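Local coordinates for glycosyl hydrolase family 10 (Bacteroides intestinalis DSM 17393, PDB 4QPW), which probably helps to break down xylan as part of a modular glycoside hydrolase, this piece being a carbohydrate-binding module that holds xylohexaose, at residues I54-D60 with H120-G126. Numbering follows the deposited sequence.
Sequences IQYHTAD and HVMTQSG. With XYP (beta-D-xylopyranose), chain B; XYP (beta-D-xylopyranose), chain C.
Gln55 and Gln124 extend side by side from neighbouring antiparallel strands, their amide planes turned 73° apart, and together hold two neighbouring sugars of the bound xylohexaose. Gln55 OE1 accepts a bond from O2 of the chain B xylose at 2.6 Å, while its NE2 donates to O4 of the chain C xylose and so spans two sugars. Gln124 NE2 gives a nearly straight bond to O3 of the chain B xylose, 3.0 Å away, and a weak one to Gln55 OE1. Met122, bent at both chi2 and chi3, brings CE to 3.5 Å from Gln55 OE1.

On the same face the rings of His57 and His120 form an offset stack, with centroids 3.7 Å apart and planes at 15°. Trp91 meets both rings, and Arg94 NH2 bonds His120 NE2. A water joins His120 ND1 to Asp60 OD1.

Strands 54-57 and 120-124 are adjacent inner strands of a five-stranded antiparallel sheet, flanked by 19-21 and 82-89; it is one of the two antiparallel sheets of a beta-sandwich, the fold of many carbohydrate-binding modules. One face binds glycan; the other, carrying Tyr56 and Thr123, looks into the protein interior toward strands 39-44 and 130-141 of the other sheet.

With CG between the backbone N and carbonyl carbon (chi1 42°), the Tyr56 ring folds back over Thr123, whose O lies 3.6 Å above the ring centre. Tyr56 OH reaches Ser125 OG, in the ring plane, at 2.8 Å. A leucine here would probably leave the buried Ser125 hydroxyl without its mate, and take away the flat ring face lying over Thr123 O. Further along, Thr58 OG1 and Thr123 OG1 share a hydrogen bond.

Backbone bonds run in both directions between Tyr56 and Thr123, and past the paired residues Val121 still bonds through O to Thr58 N and through N to Ala59 O.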
loop_
_atom_site.group_PDB
_atom_site.type_symbol
_atom_site.label_atom_id
_atom_site.label_comp_id
_atom_site.label_asym_id
_atom_site.label_seq_id
_atom_site.Cartn_x
_atom_site.Cartn_y
_atom_site.Cartn_z
ATOM N N ILE A 54 -10.617 -3.691 -4.991
ATOM C CA ILE A 54 -10.270 -2.440 -4.288
ATOM C C ILE A 54 -8.752 -2.348 -4.371
ATOM O O ILE A 54 -8.052 -3.120 -3.655
ATOM C CB ILE A 54 -10.776 -2.390 -2.915
ATOM C CG1 ILE A 54 -12.314 -2.581 -2.865
ATOM C CG2 ILE A 54 -10.387 -1.056 -2.276
ATOM C CD1 ILE A 54 -12.888 -2.621 -1.485
ATOM N N GLN A 55 -8.259 -1.557 -5.310
ATOM C CA GLN A 55 -6.782 -1.481 -5.577
ATOM C C GLN A 55 -6.363 -0.062 -5.707
ATOM O O GLN A 55 -7.132 0.816 -6.161
ATOM C CB GLN A 55 -6.411 -2.324 -6.792
ATOM C CG GLN A 55 -7.031 -1.835 -8.101
ATOM C CD GLN A 55 -6.598 -2.643 -9.292
ATOM O OE1 GLN A 55 -5.506 -3.213 -9.338
ATOM N NE2 GLN A 55 -7.492 -2.753 -10.289
ATOM N N TYR A 56 -5.129 0.231 -5.246
ATOM C CA TYR A 56 -4.711 1.610 -5.106
ATOM C C TYR A 56 -3.200 1.644 -5.031
ATOM O O TYR A 56 -2.579 0.790 -4.387
ATOM C CB TYR A 56 -5.381 2.250 -3.862
ATOM C CG TYR A 56 -5.436 1.412 -2.623
ATOM C CD1 TYR A 56 -6.471 0.455 -2.442
ATOM C CD2 TYR A 56 -4.492 1.473 -1.618
ATOM C CE1 TYR A 56 -6.501 -0.412 -1.401
ATOM C CE2 TYR A 56 -4.530 0.669 -0.547
ATOM C CZ TYR A 56 -5.519 -0.308 -0.409
ATOM O OH TYR A 56 -5.553 -1.105 0.716
ATOM N N HIS A 57 -2.626 2.675 -5.611
ATOM C CA HIS A 57 -1.174 2.890 -5.408
ATOM C C HIS A 57 -1.002 3.588 -4.100
ATOM O O HIS A 57 -1.677 4.592 -3.769
ATOM C CB HIS A 57 -0.597 3.779 -6.503
ATOM C CG HIS A 57 -0.593 3.150 -7.868
ATOM N ND1 HIS A 57 -0.129 3.868 -8.960
ATOM C CD2 HIS A 57 -0.986 1.919 -8.309
ATOM C CE1 HIS A 57 -0.261 3.097 -10.034
ATOM N NE2 HIS A 57 -0.779 1.934 -9.686
ATOM N N THR A 58 -0.047 3.119 -3.297
ATOM C CA THR A 58 0.327 3.794 -2.036
ATOM C C THR A 58 1.625 4.537 -2.138
ATOM O O THR A 58 1.987 5.315 -1.200
ATOM C CB THR A 58 0.340 2.774 -0.886
ATOM O OG1 THR A 58 1.230 1.710 -1.200
ATOM C CG2 THR A 58 -1.006 2.251 -0.561
ATOM N N ALA A 59 2.322 4.415 -3.254
ATOM C CA ALA A 59 3.555 5.127 -3.609
ATOM C C ALA A 59 3.700 4.965 -5.133
ATOM O O ALA A 59 3.117 4.047 -5.724
ATOM C CB ALA A 59 4.781 4.545 -2.902
ATOM N N ASP A 60 4.493 5.835 -5.741
ATOM C CA ASP A 60 4.630 5.846 -7.216
ATOM C C ASP A 60 5.934 6.502 -7.555
ATOM O O ASP A 60 6.670 6.999 -6.674
ATOM C CB ASP A 60 3.418 6.685 -7.767
ATOM C CG ASP A 60 3.155 6.549 -9.229
ATOM O OD1 ASP A 60 3.785 5.782 -9.896
ATOM O OD2 ASP A 60 2.275 7.402 -9.654
ATOM N N HIS A 120 5.501 1.469 -9.094
ATOM C CA HIS A 120 4.661 1.936 -7.979
ATOM C C HIS A 120 4.441 0.816 -7.003
ATOM O O HIS A 120 4.871 -0.329 -7.198
ATOM C CB HIS A 120 3.346 2.482 -8.566
ATOM C CG HIS A 120 2.731 1.506 -9.569
ATOM N ND1 HIS A 120 2.791 1.706 -10.931
ATOM C CD2 HIS A 120 2.054 0.361 -9.391
ATOM C CE1 HIS A 120 2.151 0.693 -11.522
ATOM N NE2 HIS A 120 1.677 -0.127 -10.648
ATOM N N VAL A 121 3.800 1.144 -5.853
ATOM C CA VAL A 121 3.401 0.117 -4.883
ATOM C C VAL A 121 1.926 -0.144 -5.084
ATOM O O VAL A 121 1.048 0.611 -4.573
ATOM C CB VAL A 121 3.742 0.486 -3.434
ATOM C CG1 VAL A 121 3.312 -0.624 -2.497
ATOM C CG2 VAL A 121 5.221 0.757 -3.307
ATOM N N MET A 122 1.591 -1.149 -5.872
ATOM C CA MET A 122 0.192 -1.559 -6.072
ATOM C C MET A 122 -0.256 -2.241 -4.808
ATOM O O MET A 122 0.405 -3.166 -4.312
ATOM C CB MET A 122 0.138 -2.579 -7.219
ATOM C CG MET A 122 -1.219 -3.210 -7.371
ATOM S SD MET A 122 -2.599 -2.101 -7.623
ATOM C CE MET A 122 -2.357 -1.793 -9.409
ATOM N N THR A 123 -1.422 -1.858 -4.257
ATOM C CA THR A 123 -1.901 -2.355 -2.965
ATOM C C THR A 123 -3.352 -2.766 -3.176
ATOM O O THR A 123 -4.136 -2.054 -3.832
ATOM C CB THR A 123 -1.782 -1.236 -1.936
ATOM O OG1 THR A 123 -0.432 -0.649 -2.040
ATOM C CG2 THR A 123 -1.913 -1.737 -0.561
ATOM N N GLN A 124 -3.739 -3.945 -2.674
ATOM C CA GLN A 124 -5.064 -4.520 -2.906
ATOM C C GLN A 124 -5.657 -5.091 -1.637
ATOM O O GLN A 124 -4.935 -5.822 -0.884
ATOM C CB GLN A 124 -4.993 -5.597 -3.988
ATOM C CG GLN A 124 -4.375 -5.094 -5.272
ATOM C CD GLN A 124 -4.419 -6.030 -6.489
ATOM O OE1 GLN A 124 -4.597 -7.227 -6.305
ATOM N NE2 GLN A 124 -4.385 -5.537 -7.661
ATOM N N SER A 125 -6.938 -4.793 -1.377
ATOM C CA SER A 125 -7.584 -5.192 -0.138
ATOM C C SER A 125 -9.103 -5.426 -0.324
ATOM O O SER A 125 -9.797 -5.274 0.640
ATOM C CB SER A 125 -7.253 -4.186 0.926
ATOM O OG SER A 125 -7.688 -2.890 0.585
ATOM N N GLY A 126 -9.512 -5.787 -1.523
ATOM C CA GLY A 126 -10.972 -5.931 -1.747
ATOM C C GLY A 126 -11.683 -6.917 -0.822
ATOM O O GLY A 126 -12.912 -6.720 -0.589
HETATM C C1 XYP B . -5.731 -5.360 -12.824
HETATM C C2 XYP B . -5.335 -5.739 -11.425
HETATM C C3 XYP B . -4.825 -7.170 -11.355
HETATM C C4 XYP B . -5.896 -8.099 -11.983
HETATM C C5 XYP B . -6.287 -7.569 -13.312
HETATM O O2 XYP B . -4.288 -4.883 -10.966
HETATM O O3 XYP B . -4.564 -7.517 -9.964
HETATM O O4 XYP B . -5.318 -9.410 -12.038
HETATM O O5 XYP B . -6.826 -6.265 -13.237
HETATM C C1 XYP C . -5.120 -0.928 -15.081
HETATM C C2 XYP C . -6.662 -1.096 -15.049
HETATM C C3 XYP C . -6.937 -2.084 -13.938
HETATM C C4 XYP C . -6.098 -3.310 -14.001
HETATM C C5 XYP C . -4.625 -2.958 -14.080
HETATM O O2 XYP C . -7.357 0.127 -14.852
HETATM O O3 XYP C . -8.350 -2.460 -13.916
HETATM O O4 XYP C . -6.290 -4.084 -12.795
HETATM O O5 XYP C . -4.403 -2.100 -15.222
HETATM O O HOH W 1 3.626 4.182 -12.107
#